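Local coordinates for protein congerin-1 (Conger myriaster, PDB 1C1L) that binds beta-galactosides such as lactose as a homodimeric galectin, although its physiological role is not yet known, at residues Glu37-Arg49 with Ile59-Trp71. Sequence-based numbering, arbitrary orientation.
Sequences ESMNSLSLHLDHR and IVMNSTLKGDNGW. With GAL (beta-D-galactopyranose), chain B; BGC (beta-D-glucopyranose), chain C.
His45 lays one face of its imidazole against the six-membered ring of Trp71, whose CH2 sits over the centre of the histidine ring; the planes meet obliquely at 45°. With CG anti to the backbone N (chi1 168°), the imidazole reaches the sugar, and NE2 hydrogen-bonds GAL O4 at 2.7 Å while ND1 is held by Asn34. Trp71 turns one face to galactose, GAL C5 lying over its centre, and the opposite face to Thr64 CG2; in the ring plane, its NE1 donates to Asp68 OD1 (3.0 Å), fixing the indole's rotation. Val60 CG2 rests on one face of the Arg49 guanidinium, near its rim. The same group is gripped in its plane by Asp47, NE to OD2 at 2.8 Å, and bonds GAL O4 and O5 through NH2 and BGC O3 (2.8 Å) through NH1, which also salt-bridges Asp55. Asn62 ND2 adds a nearly straight bond to GAL O6 (2.9 Å, 171°). This is the galectin carbohydrate site, completed by Arg30, Glu74 and Arg76. Beneath it, paired backbone bonds join Asp47 with Val60, His45 with Asn62 and, past a beta bulge, Leu42 with Thr64. On the other face, Leu46 CD1 packs alongside Ile59 CG2 and Met61 CG, and Ile59 CG1 makes a CH-pi contact with His48. This antiparallel hairpin lies between strands 30-35 and 75-77, its apolar face packed on strands 98-103 and 108-112 of the second sheet.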
# COMPACT_ATOMS: atom_id res chain seq x y z
N GLU A 37 -9.84 2.66 -12.11
CA GLU A 37 -10.86 3.14 -11.19
C GLU A 37 -11.48 1.99 -10.40
O GLU A 37 -11.96 2.17 -9.28
CB GLU A 37 -11.96 3.82 -11.95
CG GLU A 37 -11.70 5.03 -12.87
CD GLU A 37 -13.00 5.54 -13.47
OE1 GLU A 37 -13.90 4.75 -13.75
OE2 GLU A 37 -13.13 6.74 -13.67
N SER A 38 -11.49 0.79 -10.95
CA SER A 38 -12.10 -0.37 -10.32
C SER A 38 -11.66 -1.57 -11.13
O SER A 38 -11.09 -1.39 -12.21
CB SER A 38 -13.64 -0.25 -10.36
OG SER A 38 -14.23 -0.27 -11.66
N MET A 39 -12.01 -2.78 -10.69
CA MET A 39 -11.72 -4.01 -11.41
C MET A 39 -12.34 -3.96 -12.82
O MET A 39 -11.87 -4.58 -13.77
CB MET A 39 -12.30 -5.22 -10.69
CG MET A 39 -11.83 -5.50 -9.27
SD MET A 39 -12.70 -6.86 -8.47
CE MET A 39 -11.77 -8.21 -9.11
N ASN A 40 -13.46 -3.25 -12.98
CA ASN A 40 -14.10 -3.15 -14.28
C ASN A 40 -13.64 -2.04 -15.19
O ASN A 40 -13.92 -2.07 -16.39
CB ASN A 40 -15.60 -3.02 -14.12
CG ASN A 40 -16.26 -4.37 -14.23
OD1 ASN A 40 -17.19 -4.58 -15.01
ND2 ASN A 40 -15.82 -5.38 -13.50
N SER A 41 -12.93 -1.07 -14.65
CA SER A 41 -12.56 0.08 -15.43
C SER A 41 -11.08 0.27 -15.13
O SER A 41 -10.66 0.84 -14.11
CB SER A 41 -13.46 1.22 -14.98
OG SER A 41 -13.37 2.28 -15.90
N LEU A 42 -10.28 -0.25 -16.05
CA LEU A 42 -8.84 -0.28 -15.87
C LEU A 42 -8.11 0.50 -16.94
O LEU A 42 -8.36 0.28 -18.13
CB LEU A 42 -8.36 -1.73 -15.91
CG LEU A 42 -8.90 -2.68 -14.84
CD1 LEU A 42 -8.44 -4.08 -15.15
CD2 LEU A 42 -8.41 -2.23 -13.47
N SER A 43 -7.23 1.44 -16.54
CA SER A 43 -6.38 2.13 -17.50
C SER A 43 -5.20 1.24 -17.92
O SER A 43 -4.71 1.37 -19.04
CB SER A 43 -5.84 3.43 -16.91
OG SER A 43 -6.87 4.40 -16.90
N LEU A 44 -4.71 0.33 -17.08
CA LEU A 44 -3.63 -0.54 -17.48
C LEU A 44 -3.82 -1.89 -16.82
O LEU A 44 -4.07 -1.99 -15.61
CB LEU A 44 -2.26 0.05 -17.07
CG LEU A 44 -1.02 -0.83 -17.33
CD1 LEU A 44 -0.80 -1.02 -18.81
CD2 LEU A 44 0.18 -0.19 -16.66
N HIS A 45 -3.78 -2.91 -17.68
CA HIS A 45 -3.80 -4.31 -17.28
C HIS A 45 -2.47 -4.79 -17.82
O HIS A 45 -2.28 -4.77 -19.04
CB HIS A 45 -4.95 -5.05 -17.95
CG HIS A 45 -4.90 -6.57 -17.85
ND1 HIS A 45 -5.19 -7.36 -16.82
CD2 HIS A 45 -4.64 -7.40 -18.91
CE1 HIS A 45 -5.10 -8.60 -17.20
NE2 HIS A 45 -4.77 -8.62 -18.46
N LEU A 46 -1.53 -5.20 -16.98
CA LEU A 46 -0.21 -5.63 -17.40
C LEU A 46 -0.11 -7.09 -17.05
O LEU A 46 0.04 -7.45 -15.88
CB LEU A 46 0.85 -4.81 -16.65
CG LEU A 46 2.31 -5.25 -16.81
CD1 LEU A 46 2.79 -5.01 -18.22
CD2 LEU A 46 3.16 -4.50 -15.82
N ASP A 47 -0.24 -7.95 -18.05
CA ASP A 47 -0.30 -9.39 -17.85
C ASP A 47 0.99 -10.10 -18.25
O ASP A 47 1.45 -9.98 -19.40
CB ASP A 47 -1.50 -9.91 -18.65
CG ASP A 47 -2.07 -11.23 -18.17
OD1 ASP A 47 -1.94 -11.61 -17.01
OD2 ASP A 47 -2.68 -11.90 -18.99
N HIS A 48 1.66 -10.76 -17.30
CA HIS A 48 2.83 -11.58 -17.60
C HIS A 48 2.34 -13.00 -17.73
O HIS A 48 1.89 -13.60 -16.75
CB HIS A 48 3.89 -11.52 -16.48
CG HIS A 48 4.78 -10.29 -16.57
ND1 HIS A 48 4.47 -9.07 -16.17
CD2 HIS A 48 6.05 -10.21 -17.10
CE1 HIS A 48 5.45 -8.26 -16.42
NE2 HIS A 48 6.41 -8.94 -16.99
N ARG A 49 2.37 -13.51 -18.95
CA ARG A 49 1.89 -14.85 -19.24
C ARG A 49 3.08 -15.78 -19.41
O ARG A 49 3.88 -15.66 -20.34
CB ARG A 49 1.05 -14.83 -20.52
CG ARG A 49 -0.14 -13.90 -20.43
CD ARG A 49 -0.92 -13.90 -21.72
NE ARG A 49 -2.13 -13.15 -21.49
CZ ARG A 49 -3.12 -12.96 -22.36
NH1 ARG A 49 -3.05 -13.47 -23.58
NH2 ARG A 49 -4.17 -12.24 -21.99
N ILE A 59 4.24 -10.72 -22.50
CA ILE A 59 3.63 -9.64 -21.73
C ILE A 59 2.53 -9.12 -22.64
O ILE A 59 2.76 -8.83 -23.82
CB ILE A 59 4.62 -8.47 -21.46
CG1 ILE A 59 5.77 -8.92 -20.57
CG2 ILE A 59 3.86 -7.33 -20.77
CD1 ILE A 59 6.94 -7.91 -20.59
N VAL A 60 1.33 -8.99 -22.09
CA VAL A 60 0.19 -8.45 -22.78
C VAL A 60 -0.28 -7.25 -21.98
O VAL A 60 -0.51 -7.35 -20.77
CB VAL A 60 -0.95 -9.49 -22.86
CG1 VAL A 60 -2.19 -8.87 -23.50
CG2 VAL A 60 -0.50 -10.69 -23.69
N MET A 61 -0.45 -6.12 -22.63
CA MET A 61 -0.94 -4.90 -22.03
C MET A 61 -2.24 -4.51 -22.72
O MET A 61 -2.37 -4.60 -23.95
CB MET A 61 0.06 -3.78 -22.20
CG MET A 61 1.33 -4.05 -21.43
SD MET A 61 2.56 -2.76 -21.73
CE MET A 61 3.29 -3.44 -23.20
N ASN A 62 -3.21 -4.08 -21.92
CA ASN A 62 -4.48 -3.66 -22.46
C ASN A 62 -5.19 -2.80 -21.42
O ASN A 62 -4.63 -2.55 -20.34
CB ASN A 62 -5.30 -4.90 -22.77
CG ASN A 62 -6.30 -4.67 -23.90
OD1 ASN A 62 -6.59 -3.55 -24.31
ND2 ASN A 62 -6.89 -5.73 -24.43
N SER A 63 -6.39 -2.36 -21.74
CA SER A 63 -7.28 -1.61 -20.88
C SER A 63 -8.70 -2.09 -21.16
O SER A 63 -8.96 -2.85 -22.11
CB SER A 63 -7.12 -0.13 -21.21
OG SER A 63 -7.55 0.18 -22.53
N THR A 64 -9.64 -1.68 -20.30
CA THR A 64 -11.03 -2.01 -20.47
C THR A 64 -11.87 -0.99 -19.69
O THR A 64 -11.49 -0.54 -18.61
CB THR A 64 -11.36 -3.44 -19.97
OG1 THR A 64 -12.75 -3.59 -20.25
CG2 THR A 64 -11.03 -3.72 -18.50
N LEU A 65 -12.98 -0.64 -20.29
CA LEU A 65 -13.99 0.18 -19.63
C LEU A 65 -15.15 -0.69 -19.20
O LEU A 65 -16.08 -0.21 -18.54
CB LEU A 65 -14.45 1.27 -20.59
CG LEU A 65 -13.47 2.40 -20.91
CD1 LEU A 65 -14.06 3.31 -21.98
CD2 LEU A 65 -13.15 3.16 -19.63
N LYS A 66 -15.17 -1.97 -19.58
CA LYS A 66 -16.32 -2.81 -19.27
C LYS A 66 -15.88 -4.18 -18.76
O LYS A 66 -16.39 -5.24 -19.19
CB LYS A 66 -17.20 -3.05 -20.50
CG LYS A 66 -17.90 -1.88 -21.19
CD LYS A 66 -19.19 -2.37 -21.86
CE LYS A 66 -19.13 -3.66 -22.68
NZ LYS A 66 -18.18 -3.61 -23.77
N GLY A 67 -14.89 -4.22 -17.89
CA GLY A 67 -14.41 -5.47 -17.32
C GLY A 67 -13.96 -6.46 -18.38
O GLY A 67 -13.37 -6.11 -19.41
N ASP A 68 -14.31 -7.71 -18.18
CA ASP A 68 -13.90 -8.77 -19.08
C ASP A 68 -14.55 -8.70 -20.46
O ASP A 68 -14.10 -9.38 -21.39
CB ASP A 68 -14.20 -10.11 -18.42
CG ASP A 68 -13.43 -11.27 -19.05
OD1 ASP A 68 -12.24 -11.13 -19.32
OD2 ASP A 68 -14.04 -12.31 -19.29
N ASN A 69 -15.58 -7.89 -20.64
CA ASN A 69 -16.17 -7.78 -21.97
C ASN A 69 -15.76 -6.52 -22.69
O ASN A 69 -16.36 -6.15 -23.71
CB ASN A 69 -17.69 -7.86 -21.86
CG ASN A 69 -18.06 -9.29 -21.53
OD1 ASN A 69 -17.69 -10.26 -22.19
ND2 ASN A 69 -18.68 -9.52 -20.39
N GLY A 70 -14.74 -5.79 -22.23
CA GLY A 70 -14.37 -4.57 -22.91
C GLY A 70 -12.91 -4.52 -23.27
O GLY A 70 -12.43 -3.41 -23.51
N TRP A 71 -12.15 -5.61 -23.25
CA TRP A 71 -10.72 -5.56 -23.57
C TRP A 71 -10.53 -4.99 -24.96
O TRP A 71 -11.24 -5.38 -25.90
CB TRP A 71 -10.10 -6.95 -23.51
CG TRP A 71 -10.16 -7.56 -22.13
CD1 TRP A 71 -10.90 -8.69 -21.88
CD2 TRP A 71 -9.51 -7.10 -21.01
NE1 TRP A 71 -10.71 -8.95 -20.60
CE2 TRP A 71 -9.89 -8.04 -20.05
CE3 TRP A 71 -8.65 -6.05 -20.69
CZ2 TRP A 71 -9.42 -7.91 -18.73
CZ3 TRP A 71 -8.19 -5.92 -19.38
CH2 TRP A 71 -8.56 -6.85 -18.41
C1 GAL B . -7.75 -11.89 -22.54
C2 GAL B . -7.76 -12.52 -21.14
C3 GAL B . -7.98 -11.44 -20.07
C4 GAL B . -6.98 -10.29 -20.25
C5 GAL B . -7.00 -9.79 -21.69
C6 GAL B . -5.96 -8.72 -21.95
O2 GAL B . -8.81 -13.48 -21.07
O3 GAL B . -7.82 -12.04 -18.79
O4 GAL B . -5.68 -10.75 -19.91
O5 GAL B . -6.76 -10.88 -22.61
O6 GAL B . -6.05 -8.25 -23.27
C2 BGC C . -6.42 -12.65 -27.11
C3 BGC C . -6.30 -12.98 -25.62
C4 BGC C . -7.50 -12.43 -24.87
C5 BGC C . -8.79 -12.98 -25.50
C6 BGC C . -10.04 -12.46 -24.83
C1 BGC C . -7.76 -13.14 -27.66
O1 BGC C . -7.92 -12.71 -28.96
O2 BGC C . -5.36 -13.29 -27.82
O3 BGC C . -5.11 -12.41 -25.11
O4 BGC C . -7.43 -12.84 -23.48
O5 BGC C . -8.83 -12.57 -26.88
O6 BGC C . -10.11 -11.04 -24.88